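Local coordinates for uncharacterized protein (Bacillus subtilis, PDB 5DQW) that probably hydrolyses nucleotide phosphates as a metal-dependent phosphohydrolase of the HD family, at residues H31-I36 against A60-D65; I135-I140 against H189-Q194. All coordinates share one frame; numbering follows the deposited sequence.

Interaction 1: residues H31-I36 against A60-D65. With NI (nickel (II) ion), chain D; ADP (adenosine-5'-diphosphate), chain C.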
loop_
_atom_site.group_PDB
_atom_site.type_symbol
_atom_site.label_atom_id
_atom_site.label_comp_id
_atom_site.label_asym_id
_atom_site.label_seq_id
_atom_site.Cartn_x
_atom_site.Cartn_y
_atom_site.Cartn_z
ATOM N N HIS A 31 -3.784 -9.044 8.980
ATOM C CA HIS A 31 -3.572 -10.162 9.915
ATOM C C HIS A 31 -3.888 -11.500 9.221
ATOM O O HIS A 31 -4.357 -12.443 9.850
ATOM C CB HIS A 31 -4.526 -10.018 11.115
ATOM C CG HIS A 31 -4.355 -8.744 11.875
ATOM N ND1 HIS A 31 -5.257 -7.703 11.776
ATOM C CD2 HIS A 31 -3.390 -8.332 12.732
ATOM C CE1 HIS A 31 -4.856 -6.703 12.540
ATOM N NE2 HIS A 31 -3.719 -7.050 13.120
ATOM N N ASP A 32 -3.643 -11.550 7.919
ATOM C CA ASP A 32 -3.980 -12.683 7.110
ATOM C C ASP A 32 -2.914 -13.741 7.281
ATOM O O ASP A 32 -1.834 -13.494 7.882
ATOM C CB ASP A 32 -4.180 -12.274 5.638
ATOM C CG ASP A 32 -2.861 -12.006 4.862
ATOM O OD1 ASP A 32 -1.788 -11.577 5.404
ATOM O OD2 ASP A 32 -2.946 -12.191 3.615
ATOM N N TRP A 33 -3.244 -14.926 6.776
ATOM C CA TRP A 33 -2.334 -16.065 6.850
ATOM C C TRP A 33 -0.928 -15.746 6.315
ATOM O O TRP A 33 0.074 -16.157 6.897
ATOM C CB TRP A 33 -2.934 -17.315 6.132
ATOM C CG TRP A 33 -1.858 -18.350 5.876
ATOM C CD1 TRP A 33 -1.362 -18.743 4.651
ATOM C CD2 TRP A 33 -1.093 -19.058 6.857
ATOM N NE1 TRP A 33 -0.365 -19.680 4.823
ATOM C CE2 TRP A 33 -0.189 -19.902 6.162
ATOM C CE3 TRP A 33 -1.123 -19.107 8.252
ATOM C CZ2 TRP A 33 0.699 -20.751 6.815
ATOM C CZ3 TRP A 33 -0.226 -19.944 8.906
ATOM C CH2 TRP A 33 0.687 -20.740 8.188
ATOM N N LEU A 34 -0.853 -15.017 5.214
ATOM C CA LEU A 34 0.438 -14.708 4.614
ATOM C C LEU A 34 1.360 -13.867 5.565
ATOM O O LEU A 34 2.550 -14.168 5.709
ATOM C CB LEU A 34 0.226 -14.030 3.261
ATOM C CG LEU A 34 -0.439 -14.935 2.215
ATOM C CD1 LEU A 34 -0.742 -14.175 0.947
ATOM C CD2 LEU A 34 0.433 -16.163 1.930
ATOM N N HIS A 35 0.792 -12.871 6.249
ATOM C CA HIS A 35 1.510 -12.149 7.305
ATOM C C HIS A 35 2.004 -13.102 8.413
ATOM O O HIS A 35 3.150 -13.058 8.779
ATOM C CB HIS A 35 0.641 -11.014 7.893
ATOM C CG HIS A 35 1.093 -10.523 9.239
ATOM N ND1 HIS A 35 2.174 -9.679 9.405
ATOM C CD2 HIS A 35 0.587 -10.729 10.478
ATOM C CE1 HIS A 35 2.324 -9.415 10.696
ATOM N NE2 HIS A 35 1.367 -10.030 11.368
ATOM N N ILE A 36 1.134 -13.984 8.913
ATOM C CA ILE A 36 1.506 -14.898 9.984
ATOM C C ILE A 36 2.641 -15.815 9.542
ATOM O O ILE A 36 3.613 -16.007 10.256
ATOM C CB ILE A 36 0.333 -15.709 10.461
ATOM C CG1 ILE A 36 -0.700 -14.814 11.138
ATOM C CG2 ILE A 36 0.795 -16.823 11.424
ATOM C CD1 ILE A 36 -0.228 -14.196 12.437
ATOM N N ALA A 60 4.404 -19.617 19.046
ATOM C CA ALA A 60 3.884 -18.308 19.476
ATOM C C ALA A 60 3.683 -17.419 18.290
ATOM O O ALA A 60 2.700 -16.643 18.244
ATOM C CB ALA A 60 4.768 -17.651 20.477
ATOM N N ALA A 61 4.581 -17.543 17.316
ATOM C CA ALA A 61 4.509 -16.683 16.130
ATOM C C ALA A 61 3.249 -17.025 15.345
ATOM O O ALA A 61 2.529 -16.148 14.920
ATOM C CB ALA A 61 5.732 -16.826 15.257
ATOM N N LEU A 62 2.973 -18.319 15.223
ATOM C CA LEU A 62 1.834 -18.782 14.462
ATOM C C LEU A 62 0.460 -18.446 15.068
ATOM O O LEU A 62 -0.469 -18.255 14.318
ATOM C CB LEU A 62 1.954 -20.273 14.226
ATOM C CG LEU A 62 2.999 -20.748 13.239
ATOM C CD1 LEU A 62 3.210 -22.250 13.463
ATOM C CD2 LEU A 62 2.545 -20.437 11.810
ATOM N N VAL A 63 0.340 -18.378 16.393
ATOM C CA VAL A 63 -0.963 -18.159 17.031
ATOM C C VAL A 63 -1.118 -16.753 17.660
ATOM O O VAL A 63 -2.159 -16.474 18.231
ATOM C CB VAL A 63 -1.251 -19.232 18.124
ATOM C CG1 VAL A 63 -1.222 -20.705 17.516
ATOM C CG2 VAL A 63 -0.292 -19.101 19.346
ATOM N N HIS A 64 -0.120 -15.871 17.502
ATOM C CA HIS A 64 -0.076 -14.613 18.269
ATOM C C HIS A 64 -1.275 -13.754 17.925
ATOM O O HIS A 64 -1.905 -13.207 18.817
ATOM C CB HIS A 64 1.293 -13.851 18.136
ATOM C CG HIS A 64 1.536 -13.216 16.792
ATOM N ND1 HIS A 64 1.792 -13.948 15.651
ATOM C CD2 HIS A 64 1.535 -11.915 16.407
ATOM C CE1 HIS A 64 1.933 -13.128 14.621
ATOM N NE2 HIS A 64 1.757 -11.891 15.047
ATOM N N ASP A 65 -1.630 -13.720 16.649
ATOM C CA ASP A 65 -2.774 -12.952 16.181
ATOM C C ASP A 65 -4.128 -13.554 16.394
ATOM O O ASP A 65 -5.128 -12.856 16.199
ATOM C CB ASP A 65 -2.625 -12.641 14.695
ATOM C CG ASP A 65 -1.579 -11.575 14.442
ATOM O OD1 ASP A 65 -0.619 -11.503 15.238
ATOM O OD2 ASP A 65 -1.692 -10.824 13.460
HETATM NI NI NI D . 1.050 -9.630 13.689
HETATM P PB ADP C . -1.053 -5.302 14.206
HETATM O O1B ADP C . 0.264 -5.023 14.890
HETATM O O2B ADP C . -1.957 -6.198 15.040
HETATM O O3B ADP C . -0.932 -5.765 12.770
HETATM P PA ADP C . -2.709 -3.371 12.969
HETATM O O1A ADP C . -3.303 -1.999 13.230
HETATM O O2A ADP C . -3.685 -4.486 12.712
HETATM O O3A ADP C . -1.737 -3.835 14.170
HETATM O "O5'" ADP C . -1.657 -3.339 11.737
HETATM C "C5'" ADP C . -1.870 -4.058 10.513
HETATM C "C4'" ADP C . -0.948 -3.462 9.462
HETATM O "O4'" ADP C . -1.499 -2.201 9.133
HETATM C "C3'" ADP C . 0.496 -3.208 9.938
HETATM O "O3'" ADP C . 1.444 -3.324 8.871
HETATM C "C2'" ADP C . 0.506 -1.771 10.382
HETATM O "O2'" ADP C . 1.757 -1.122 10.179
HETATM C "C1'" ADP C . -0.543 -1.182 9.448
HETATM N N9 ADP C . -1.158 -0.010 10.077
HETATM C C8 ADP C . -1.577 0.100 11.354
HETATM N N7 ADP C . -2.074 1.340 11.591
HETATM C C5 ADP C . -1.970 2.032 10.448
HETATM C C6 ADP C . -2.311 3.390 10.011
HETATM N N6 ADP C . -2.877 4.253 10.889
HETATM N N1 ADP C . -2.028 3.725 8.724
HETATM C C2 ADP C . -1.462 2.869 7.860
HETATM N N3 ADP C . -1.125 1.605 8.202
HETATM C C4 ADP C . -1.357 1.140 9.450
HETATM O O HOH W 1 0.785 -7.227 12.777
#
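H31 and D65 meet beside the nickel in a metal site of the HD-domain type, where H35, the adjacent pair H64-D65 and D130 gather round the ion. Carboxylate oxygen D65 OD2 sits in the plane of the H31 ring, at its edge, 3.1 Å from H31 CD2, the two flat groups turned 63° apart. The same ring sends its NE2 hydrogen to ADP O2B (2.7 Å). D32 caps the helix that follows, its OD1 accepting from H35 N at 3.0 Å from above the carboxylate plane. W33 swings the far end of its indole, at CZ3, obliquely against L62 CD2. With CG anti to the backbone N (chi1 161°), H35 reaches the metal, its NE2 2.4 Å from the nickel; a hydrogen bond from ND1 to D133 fixes the ring's rotation. H64 NE2 makes a long bond to the nickel, at 2.7 Å, and both D65 oxygens stand farther still, near the ion but beyond a normal coordination bond. A water and D130 are also bound. I36 packs behind the site with both its branches: CG2 lies 3.5 Å from L62 O, while CD1 comes obliquely to the H64 ring, 3.3 Å from H64 CE1.

Interaction 2: residues I135-I140 against H189-Q194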
loop_
_atom_site.group_PDB
_atom_site.type_symbol
_atom_site.label_atom_id
_atom_site.label_comp_id
_atom_site.label_asym_id
_atom_site.label_seq_id
_atom_site.Cartn_x
_atom_site.Cartn_y
_atom_site.Cartn_z
ATOM N N ILE A 135 7.800 -3.035 8.531
ATOM C CA ILE A 135 8.774 -2.106 7.920
ATOM C C ILE A 135 9.366 -2.706 6.639
ATOM O O ILE A 135 9.009 -3.828 6.248
ATOM C CB ILE A 135 9.901 -1.629 8.925
ATOM C CG1 ILE A 135 10.846 -2.749 9.336
ATOM C CG2 ILE A 135 9.267 -0.972 10.163
ATOM C CD1 ILE A 135 12.250 -2.204 9.910
ATOM N N GLY A 136 10.235 -1.948 5.980
ATOM C CA GLY A 136 10.723 -2.286 4.645
ATOM C C GLY A 136 9.668 -2.177 3.545
ATOM O O GLY A 136 8.651 -1.497 3.704
ATOM N N ALA A 137 9.916 -2.844 2.415
ATOM C CA ALA A 137 8.955 -2.811 1.295
ATOM C C ALA A 137 7.658 -3.479 1.709
ATOM O O ALA A 137 6.552 -2.973 1.393
ATOM C CB ALA A 137 9.510 -3.477 0.069
ATOM N N VAL A 138 7.768 -4.558 2.480
ATOM C CA VAL A 138 6.541 -5.220 2.929
ATOM C C VAL A 138 5.715 -4.308 3.832
ATOM O O VAL A 138 4.505 -4.177 3.666
ATOM C CB VAL A 138 6.775 -6.620 3.528
ATOM C CG1 VAL A 138 7.733 -6.579 4.720
ATOM C CG2 VAL A 138 5.416 -7.295 3.847
ATOM N N GLY A 139 6.378 -3.637 4.764
ATOM C CA GLY A 139 5.690 -2.743 5.670
ATOM C C GLY A 139 5.029 -1.585 4.975
ATOM O O GLY A 139 3.924 -1.174 5.369
ATOM N N ILE A 140 5.715 -1.039 3.962
ATOM C CA ILE A 140 5.146 0.003 3.087
ATOM C C ILE A 140 3.859 -0.469 2.413
ATOM O O ILE A 140 2.854 0.234 2.387
ATOM C CB ILE A 140 6.172 0.448 1.986
ATOM C CG1 ILE A 140 7.302 1.280 2.621
ATOM C CG2 ILE A 140 5.466 1.266 0.909
ATOM C CD1 ILE A 140 8.533 1.349 1.793
ATOM N N HIS A 189 14.676 -0.435 7.235
ATOM C CA HIS A 189 14.423 0.916 7.688
ATOM C C HIS A 189 15.019 1.928 6.724
ATOM O O HIS A 189 14.378 2.916 6.368
ATOM C CB HIS A 189 15.002 1.128 9.083
ATOM C CG HIS A 189 14.921 2.544 9.560
ATOM N ND1 HIS A 189 13.740 3.105 9.994
ATOM C CD2 HIS A 189 15.875 3.509 9.680
ATOM C CE1 HIS A 189 13.967 4.358 10.361
ATOM N NE2 HIS A 189 15.248 4.635 10.162
ATOM N N GLU A 190 16.235 1.647 6.271
ATOM C CA GLU A 190 16.870 2.483 5.261
ATOM C C GLU A 190 16.092 2.451 3.983
ATOM O O GLU A 190 15.964 3.463 3.330
ATOM C CB GLU A 190 18.297 2.037 4.989
ATOM C CG GLU A 190 19.252 2.491 6.053
ATOM C CD GLU A 190 19.253 4.014 6.283
ATOM O OE1 GLU A 190 19.167 4.789 5.292
ATOM O OE2 GLU A 190 19.356 4.408 7.475
ATOM N N PHE A 191 15.532 1.290 3.627
ATOM C CA PHE A 191 14.731 1.249 2.416
ATOM C C PHE A 191 13.480 2.087 2.562
ATOM O O PHE A 191 13.082 2.741 1.617
ATOM C CB PHE A 191 14.412 -0.170 1.898
ATOM C CG PHE A 191 13.635 -0.126 0.614
ATOM C CD1 PHE A 191 14.291 0.085 -0.589
ATOM C CD2 PHE A 191 12.257 -0.142 0.640
ATOM C CE1 PHE A 191 13.577 0.210 -1.760
ATOM C CE2 PHE A 191 11.522 -0.015 -0.533
ATOM C CZ PHE A 191 12.164 0.165 -1.723
ATOM N N MET A 192 12.851 2.108 3.737
ATOM C CA MET A 192 11.679 3.022 3.963
ATOM C C MET A 192 12.094 4.467 3.846
ATOM O O MET A 192 11.339 5.280 3.372
ATOM C CB MET A 192 11.005 2.856 5.330
ATOM C CG MET A 192 10.172 1.614 5.484
ATOM S SD MET A 192 9.250 1.603 7.025
ATOM C CE MET A 192 10.528 1.983 8.266
ATOM N N LEU A 193 13.295 4.786 4.306
ATOM C CA LEU A 193 13.824 6.133 4.138
ATOM C C LEU A 193 13.982 6.519 2.642
ATOM O O LEU A 193 13.615 7.643 2.252
ATOM C CB LEU A 193 15.144 6.276 4.882
ATOM C CG LEU A 193 15.018 6.460 6.405
ATOM C CD1 LEU A 193 16.407 6.598 7.064
ATOM C CD2 LEU A 193 14.105 7.682 6.719
ATOM N N GLN A 194 14.557 5.607 1.835
ATOM C CA GLN A 194 14.646 5.788 0.382
ATOM C C GLN A 194 13.227 5.943 -0.228
ATOM O O GLN A 194 13.027 6.720 -1.144
ATOM C CB GLN A 194 15.411 4.639 -0.280
ATOM C CG GLN A 194 16.917 4.557 0.121
ATOM C CD GLN A 194 17.670 3.339 -0.474
ATOM O OE1 GLN A 194 17.138 2.222 -0.580
ATOM N NE2 GLN A 194 18.935 3.552 -0.809
#
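M192 reaches between I135, G136 and I140, and the contact is built round its thioether arm. The methyl CE lies 3.7 Å from I135 CB and rests just as near to I135 CG2, the two side chains crossing at about a right angle. Farther up the arm, M192 CG comes within 3.6 Å of the backbone G136 N. M192 CG also touches I140 CD1 at 4.0 Å, the two chains sliding past each other in opposite directions. That I140 methyl comes obliquely to the F191 ring as well, 4.0 Å from F191 CE2, and A137 CB approaches the same ring carbon at an equal distance. I135 CD1, at the far end of its chain, borders the backbone of H189.

F191 has CG anti to its own backbone N (chi1 -177°), which carries the ring toward A137, while a bend at chi3 (-50°) turns the M192 methyl back to I135. Behind them, G136 takes a positive phi, and G139 N bonds back to I135 O (3.0 Å). A side chain on G139 would point toward helix 179-202 but would run into I135 N, so glycine suits the spot. The two helical segments run at 55° to each other with axes 8.6 Å apart. Outside this layer, I135 also packs on A185 and R188, and D202 of the second subunit accepts a hydrogen bond from V138 N. Y195 and Q198 of that subunit lie against I140 and F191. The result is apolar helix-helix packing in an all-helical HD-type phosphohydrolase fold, set at the subunit interface.

In the fold
Along the chain the two contacts come in series: interaction 1 closes at D65 before interaction 2 opens at I135. Their centres stand 21 Å apart and their nearest atoms about 7 Å, without touching. Interaction 1 joins helices 33-50 and 54-63 near the centre of the chain, at the nickel; interaction 2 ties helix 136-150 to helix 179-202, farther out and against the second subunit. The bridge between them is the end of helix 121-132 and the residues that follow. D130 binds the nickel and D133 holds H35, only two residues before I135, whose side chain lies about 8 Å from the ADP. The metal site is thus tied through a short piece of backbone to the helices that face the dimer partner.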